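Probable zinc protease (Pseudomonas aeruginosa, PDB 4NNZ) is one subunit of a heterodimeric M16-family zinc protease and probably contributes to its metallopeptidase activity. Local coordinates at residues T316-V319 with Q320-K323. Residues are numbered along the deposited sequence; the frame is centred on the assembly and turned at random.
Sequences TPNV and QKGK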
loop_
_atom_site.group_PDB
_atom_site.type_symbol
_atom_site.label_atom_id
_atom_site.label_comp_id
_atom_site.label_asym_id
_atom_site.label_seq_id
_atom_site.Cartn_x
_atom_site.Cartn_y
_atom_site.Cartn_z
ATOM N N THR A 316 -27.784 4.597 -4.579
ATOM C CA THR A 316 -28.320 4.939 -3.305
ATOM C C THR A 316 -29.710 4.355 -3.277
ATOM O O THR A 316 -30.347 4.255 -4.291
ATOM C CB THR A 316 -28.272 6.442 -3.040
ATOM O OG1 THR A 316 -29.255 7.089 -3.818
ATOM C CG2 THR A 316 -26.963 6.986 -3.434
ATOM N N PRO A 317 -30.159 3.878 -2.143
ATOM C CA PRO A 317 -31.412 3.143 -2.070
ATOM C C PRO A 317 -32.644 4.005 -2.119
ATOM O O PRO A 317 -32.556 5.141 -1.743
ATOM C CB PRO A 317 -31.303 2.408 -0.753
ATOM C CG PRO A 317 -30.392 3.204 0.047
ATOM C CD PRO A 317 -29.477 3.931 -0.859
ATOM N N ASN A 318 -33.770 3.465 -2.543
ATOM C CA ASN A 318 -34.961 4.259 -2.579
ATOM C C ASN A 318 -35.428 4.217 -1.173
ATOM O O ASN A 318 -36.032 3.289 -0.733
ATOM C CB ASN A 318 -36.010 3.640 -3.487
ATOM C CG ASN A 318 -37.355 4.326 -3.384
ATOM O OD1 ASN A 318 -37.585 5.127 -2.514
ATOM N ND2 ASN A 318 -38.239 4.008 -4.275
ATOM N N VAL A 319 -35.091 5.261 -0.455
ATOM C CA VAL A 319 -35.402 5.383 0.941
ATOM C C VAL A 319 -36.878 5.492 1.224
ATOM O O VAL A 319 -37.329 5.120 2.281
ATOM C CB VAL A 319 -34.636 6.528 1.563
ATOM C CG1 VAL A 319 -34.982 6.652 3.017
ATOM C CG2 VAL A 319 -33.163 6.267 1.421
ATOM N N GLN A 320 -37.619 6.012 0.267
ATOM C CA GLN A 320 -39.035 6.201 0.428
ATOM C C GLN A 320 -39.727 4.878 0.616
ATOM O O GLN A 320 -40.643 4.760 1.388
ATOM C CB GLN A 320 -39.610 6.910 -0.780
ATOM C CG GLN A 320 -38.945 8.226 -1.115
ATOM C CD GLN A 320 -39.504 8.827 -2.376
ATOM O OE1 GLN A 320 -40.178 8.151 -3.156
ATOM N NE2 GLN A 320 -39.239 10.100 -2.584
ATOM N N LYS A 321 -39.259 3.868 -0.077
ATOM C CA LYS A 321 -39.858 2.560 0.007
ATOM C C LYS A 321 -39.153 1.738 1.052
ATOM O O LYS A 321 -39.362 0.557 1.143
ATOM C CB LYS A 321 -39.787 1.852 -1.337
ATOM C CG LYS A 321 -40.684 2.428 -2.398
ATOM C CD LYS A 321 -41.877 1.530 -2.660
ATOM C CE LYS A 321 -42.910 1.598 -1.538
ATOM N NZ LYS A 321 -43.136 0.293 -0.849
ATOM N N GLY A 322 -38.300 2.365 1.835
ATOM C CA GLY A 322 -37.549 1.667 2.850
ATOM C C GLY A 322 -36.671 0.552 2.343
ATOM O O GLY A 322 -36.558 -0.474 2.967
ATOM N N LYS A 323 -36.050 0.756 1.203
ATOM C CA LYS A 323 -35.209 -0.253 0.624
ATOM C C LYS A 323 -33.849 -0.294 1.269
ATOM O O LYS A 323 -33.251 0.722 1.480
ATOM C CB LYS A 323 -35.085 -0.011 -0.858
ATOM C CG LYS A 323 -36.360 -0.290 -1.619
ATOM C CD LYS A 323 -36.706 -1.763 -1.597
ATOM C CE LYS A 323 -38.005 -2.051 -2.317
ATOM N NZ LYS A 323 -38.850 -3.024 -1.570
#
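Asn318 turns its side-chain carbonyl onto the backbone of the turn that follows it. Asn318 OD1 accepts from Lys321 N at 3.2 Å, with an N-H...O angle of 147°. That donor stands above the amide plane, well off any lone pair. Gln320 N is nearer to Asn318 OD1, at 2.9 Å, but its bond is bent and weak; it is the bond of an Asx turn. Lys321 N also reaches Asn318 O, again weakly, and with its bond to OD1 this completes an Asx motif. CG lies anti to the backbone N (chi1 171°), beside the carbonyl carbon, a rotation that carries OD1 to the amides of Gln320 and Lys321. The other end of the amide is held too: ND2 donates to Glu292 O, which should fix which way round the group sits.

Backbone bonds close the turn. Lys323 N donates to Asn318 O at 3.2 Å and is nearly straight (164°). Gly322 N donates to Val319 O at 3.0 Å, which marks a beta turn over 319-322. Together the two bonds form a Schellman motif, with Gly322 as its residue of positive phi.

Van der Waals contacts fill in the rest. Lys321 CG lies against Asn318 ND2 at 3.5 Å, and the lysine chain then bends away. Gln320 CB packs beside Asn318 OD1. Pro317 CB touches Lys323 O at 3.4 Å.

The turn lies at the surface, between strand 309-317 and helix 325-341. Backbone bonds from Thr316 to Ala295 and Gly296, and from Asn318 to Leu293, tie its start to strand 294-301, outermost of its sheet within this chain, and to the loop before it. Pro317 is buried against Leu325 and Val328 of the helix.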